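Local coordinates for prophage Pfl 6 Cro (Pseudomonas fluorescens, PDB 2PIJ), which probably binds operator DNA through a helix-turn-helix motif as a dimeric prophage transcription factor of the Cro family, at residues B[1-6]-B[40-46]. Sequence-based numbering, arbitrary orientation.
Sequences MKKIPL and IEITLYE. With SO4 (sulfate ion), chain E; SO4 (sulfate ion), chain F; SO4 (sulfate ion), chain C.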
HETATM    1  N   MSE B   1      -0.304  -3.900  17.296  1.00 53.67           N
HETATM    2  CA  MSE B   1      -0.811  -3.903  15.890  1.00 50.07           C
HETATM    3  C   MSE B   1      -0.393  -5.154  15.102  1.00 49.13           C
HETATM    4  O   MSE B   1       0.751  -5.607  15.162  1.00 51.84           O
HETATM    5  CB  MSE B   1      -0.352  -2.621  15.179  1.00 46.25           C
HETATM    6  CG  MSE B   1      -0.539  -2.524  13.686  1.00 45.50           C
HETATM    7 SE   MSE B   1       0.382  -0.917  13.035  0.75 48.28          SE
HETATM    8  CE  MSE B   1       2.162  -1.452  13.647  1.00 52.36           C
ATOM      9  N   LYS B   2      -1.348  -5.711  14.369  1.00 46.30           N
ATOM     10  CA  LYS B   2      -1.075  -6.816  13.463  1.00 45.47           C
ATOM     11  C   LYS B   2      -1.478  -6.455  12.042  1.00 40.29           C
ATOM     12  O   LYS B   2      -2.532  -5.867  11.830  1.00 38.07           O
ATOM     13  CB  LYS B   2      -1.809  -8.087  13.896  1.00 48.64           C
ATOM     14  CG  LYS B   2      -1.129  -8.826  14.976  1.00 55.23           C
ATOM     15  CD  LYS B   2      -1.130 -10.330  14.690  1.00 60.18           C
ATOM     16  CE  LYS B   2       0.220 -10.932  15.176  1.00 66.65           C
ATOM     17  NZ  LYS B   2       0.001 -12.387  15.543  1.00 75.78           N
ATOM     18  N   LYS B   3      -0.646  -6.826  11.077  1.00 38.75           N
ATOM     19  CA  LYS B   3      -1.016  -6.657   9.696  1.00 35.91           C
ATOM     20  C   LYS B   3      -0.997  -7.994   8.942  1.00 35.83           C
ATOM     21  O   LYS B   3      -0.058  -8.760   9.052  1.00 39.15           O
ATOM     22  CB  LYS B   3      -0.132  -5.621   8.995  1.00 34.54           C
ATOM     23  CG  LYS B   3       0.043  -4.298   9.745  1.00 37.32           C
ATOM     24  CD  LYS B   3       0.926  -3.412   8.936  1.00 34.98           C
ATOM     25  CE  LYS B   3       1.720  -2.448   9.756  1.00 41.34           C
ATOM     26  NZ  LYS B   3       2.358  -1.491   8.820  1.00 43.12           N
ATOM     27  N   ILE B   4      -1.986  -8.182   8.087  1.00 33.56           N
ATOM     28  CA  ILE B   4      -2.406  -9.483   7.641  1.00 34.46           C
ATOM     29  C   ILE B   4      -3.063  -9.357   6.247  1.00 31.60           C
ATOM     30  O   ILE B   4      -3.967  -8.506   6.022  1.00 29.47           O
ATOM     31  CB  ILE B   4      -3.379 -10.123   8.746  1.00 35.26           C
ATOM     32  CG1 ILE B   4      -2.579 -10.878   9.792  1.00 45.41           C
ATOM     33  CG2 ILE B   4      -4.351 -11.098   8.172  1.00 39.19           C
ATOM     34  CD1 ILE B   4      -2.414 -10.178  11.129  1.00 52.17           C
ATOM     35  N   PRO B   5      -2.593 -10.177   5.290  1.00 30.02           N
ATOM     36  CA  PRO B   5      -3.278 -10.143   4.013  1.00 28.91           C
ATOM     37  C   PRO B   5      -4.766 -10.559   4.143  1.00 27.90           C
ATOM     38  O   PRO B   5      -5.135 -11.336   5.038  1.00 29.37           O
ATOM     39  CB  PRO B   5      -2.542 -11.170   3.169  1.00 30.39           C
ATOM     40  CG  PRO B   5      -1.395 -11.678   4.029  1.00 32.94           C
ATOM     41  CD  PRO B   5      -1.512 -11.176   5.385  1.00 33.94           C
ATOM     42  N   LEU B   6      -5.601 -10.006   3.273  1.00 26.35           N
ATOM     43  CA  LEU B   6      -7.053 -10.166   3.301  1.00 26.90           C
ATOM     44  C   LEU B   6      -7.531 -11.589   3.355  1.00 28.05           C
ATOM     45  O   LEU B   6      -8.374 -11.929   4.225  1.00 29.08           O
ATOM     46  CB  LEU B   6      -7.723  -9.424   2.110  1.00 27.93           C
ATOM     47  CG  LEU B   6      -9.253  -9.596   1.974  1.00 26.86           C
ATOM     48  CD1 LEU B   6      -9.984  -9.057   3.240  1.00 26.18           C
ATOM     49  CD2 LEU B   6      -9.742  -8.850   0.758  1.00 32.46           C
ATOM     50  N   ILE B  40      -4.806  -6.628  -0.850  1.00 25.44           N
ATOM     51  CA  ILE B  40      -5.364  -5.903   0.281  1.00 22.88           C
ATOM     52  C   ILE B  40      -4.751  -6.413   1.587  1.00 23.78           C
ATOM     53  O   ILE B  40      -4.691  -7.635   1.839  1.00 26.53           O
ATOM     54  CB  ILE B  40      -6.949  -6.033   0.295  1.00 22.21           C
ATOM     55  CG1 ILE B  40      -7.652  -5.646  -1.059  1.00 24.71           C
ATOM     56  CG2 ILE B  40      -7.516  -5.322   1.532  1.00 22.71           C
ATOM     57  CD1 ILE B  40      -7.674  -4.188  -1.447  1.00 24.61           C
ATOM     58  N   GLU B  41      -4.285  -5.462   2.422  1.00 23.21           N
ATOM     59  CA  GLU B  41      -3.666  -5.731   3.693  1.00 24.95           C
ATOM     60  C   GLU B  41      -4.584  -5.208   4.796  1.00 24.81           C
ATOM     61  O   GLU B  41      -5.106  -4.082   4.755  1.00 25.36           O
ATOM     62  CB  GLU B  41      -2.279  -5.087   3.751  1.00 24.67           C
ATOM     63  CG  GLU B  41      -1.539  -5.299   5.102  1.00 27.25           C
ATOM     64  CD  GLU B  41      -0.441  -4.307   5.302  1.00 32.34           C
ATOM     65  OE1 GLU B  41      -0.730  -3.111   5.587  1.00 30.89           O
ATOM     66  OE2 GLU B  41       0.724  -4.715   5.224  1.00 38.10           O
ATOM     67  N   ILE B  42      -4.843  -6.064   5.762  1.00 24.52           N
ATOM     68  CA  ILE B  42      -5.655  -5.682   6.880  1.00 24.36           C
ATOM     69  C   ILE B  42      -4.754  -5.372   8.119  1.00 25.54           C
ATOM     70  O   ILE B  42      -3.912  -6.156   8.517  1.00 27.84           O
ATOM     71  CB  ILE B  42      -6.696  -6.805   7.224  1.00 24.74           C
ATOM     72  CG1 ILE B  42      -7.614  -7.109   6.015  1.00 27.23           C
ATOM     73  CG2 ILE B  42      -7.477  -6.413   8.493  1.00 25.70           C
ATOM     74  CD1 ILE B  42      -8.525  -5.970   5.560  1.00 25.06           C
ATOM     75  N   THR B  43      -5.000  -4.219   8.720  1.00 28.99           N
ATOM     76  CA  THR B  43      -4.348  -3.828   9.967  1.00 28.32           C
ATOM     77  C   THR B  43      -5.317  -3.839  11.171  1.00 29.15           C
ATOM     78  O   THR B  43      -6.359  -3.194  11.145  1.00 29.76           O
ATOM     79  CB  THR B  43      -3.666  -2.458   9.849  1.00 27.82           C
ATOM     80  OG1 THR B  43      -2.785  -2.462   8.711  1.00 28.40           O
ATOM     81  CG2 THR B  43      -2.820  -2.178  11.052  1.00 28.35           C
ATOM     82  N   LEU B  44      -4.903  -4.548  12.221  1.00 32.70           N
ATOM     83  CA  LEU B  44      -5.654  -4.769  13.482  1.00 34.83           C
ATOM     84  C   LEU B  44      -4.993  -4.053  14.657  1.00 35.97           C
ATOM     85  O   LEU B  44      -3.884  -4.382  15.024  1.00 36.19           O
ATOM     86  CB  LEU B  44      -5.698  -6.251  13.818  1.00 39.19           C
ATOM     87  CG  LEU B  44      -6.434  -7.207  12.867  1.00 39.66           C
ATOM     88  CD1 LEU B  44      -7.605  -6.560  12.167  1.00 39.81           C
ATOM     89  CD2 LEU B  44      -5.488  -7.744  11.874  1.00 42.10           C
ATOM     90  N   TYR B  45      -5.664  -3.056  15.212  1.00 36.36           N
ATOM     91  CA  TYR B  45      -5.112  -2.313  16.344  1.00 37.58           C
ATOM     92  C   TYR B  45      -5.599  -2.862  17.647  1.00 42.38           C
ATOM     93  O   TYR B  45      -6.677  -3.467  17.710  1.00 43.63           O
ATOM     94  CB  TYR B  45      -5.474  -0.833  16.242  1.00 37.27           C
ATOM     95  CG  TYR B  45      -4.886  -0.212  15.002  1.00 34.46           C
ATOM     96  CD1 TYR B  45      -3.551   0.236  15.009  1.00 35.24           C
ATOM     97  CD2 TYR B  45      -5.626  -0.112  13.818  1.00 30.30           C
ATOM     98  CE1 TYR B  45      -2.978   0.786  13.901  1.00 34.19           C
ATOM     99  CE2 TYR B  45      -5.051   0.457  12.679  1.00 31.42           C
ATOM    100  CZ  TYR B  45      -3.725   0.894  12.732  1.00 30.73           C
ATOM    101  OH  TYR B  45      -3.134   1.478  11.618  1.00 29.05           O
ATOM    102  N   GLU B  46      -4.785  -2.605  18.681  1.00 44.40           N
ATOM    103  CA  GLU B  46      -5.067  -2.999  20.055  1.00 51.12           C
ATOM    104  C   GLU B  46      -6.239  -2.184  20.596  1.00 54.89           C
ATOM    105  O   GLU B  46      -6.959  -2.663  21.453  1.00 62.16           O
ATOM    106  CB  GLU B  46      -3.820  -2.883  20.950  1.00 53.75           C
ATOM    107  CG  GLU B  46      -2.649  -3.773  20.513  1.00 51.66           C
ATOM    108  CD  GLU B  46      -1.699  -4.131  21.658  0.50 57.13           C
ATOM    109  OE1 GLU B  46      -1.151  -3.205  22.294  0.50 57.58           O
ATOM    110  OE2 GLU B  46      -1.483  -5.340  21.909  0.50 58.82           O
TER
HETATM  111  S   SO4 E 501      -1.868  -0.374  18.660  1.00 65.97           S
HETATM  112  O1  SO4 E 501      -3.103   0.323  19.064  1.00 64.55           O
HETATM  113  O2  SO4 E 501      -2.212  -1.663  18.081  1.00 63.36           O
HETATM  114  O3  SO4 E 501      -1.097   0.433  17.691  1.00 65.06           O
HETATM  115  O4  SO4 E 501      -1.055  -0.583  19.861  1.00 66.42           O
HETATM  116  S   SO4 F 503       3.007  -8.726  12.496  1.00 64.69           S
HETATM  117  O1  SO4 F 503       2.989  -8.358  13.931  1.00 63.56           O
HETATM  118  O2  SO4 F 503       2.527 -10.109  12.350  1.00 62.27           O
HETATM  119  O3  SO4 F 503       2.141  -7.836  11.705  1.00 64.42           O
HETATM  120  O4  SO4 F 503       4.359  -8.589  11.939  1.00 64.74           O
HETATM  121  S   SO4 C 502       5.740  -3.279   6.774  1.00 72.73           S
HETATM  122  O1  SO4 C 502       5.004  -3.122   8.033  1.00 72.50           O
HETATM  123  O2  SO4 C 502       5.118  -4.288   5.916  1.00 73.34           O
HETATM  124  O3  SO4 C 502       5.708  -2.000   6.056  1.00 74.40           O
HETATM  125  O4  SO4 C 502       7.113  -3.705   7.041  1.00 72.07           O
HETATM  126  O   HOH W   1       0.423  -0.959   6.578  1.00 40.73           O
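An antiparallel strand pairing brings the N-terminal edge strand 2-5 against strand 40-44, the middle strand of the three-stranded sheet that makes this Cro a mixed alpha+beta fold. Two hydrogen-bonded pairs carry it: K2 N to L44 O (2.9 Å) with L44 N to K2 O (2.7 Å), and I4 N to I42 O (2.8 Å) with I42 N to I4 O (2.6 Å). L6 N then reaches I40 O at 2.9 Å, extending the ladder to the first turn of the helix that begins right after P5, which occupies the N-cap position. On the K3, T43 face, a water links K3 NZ to E41 OE1, while selenomethionine M1 sets its SE 3.9 Å from Y45 CE1, an oblique Met-aromatic contact. A sulfate accepts hydrogen bonds from both M1 N and E46 N. On the opposite face, I4 CD1 packs 4.0 Å from L44 CD2, and Y9 of helix 6-12 lies against I4, I42 and L44. L6 continues inward to L19, M33 and V34 of the helical layer, while strand 50-58 flanks the other edge of 40-44.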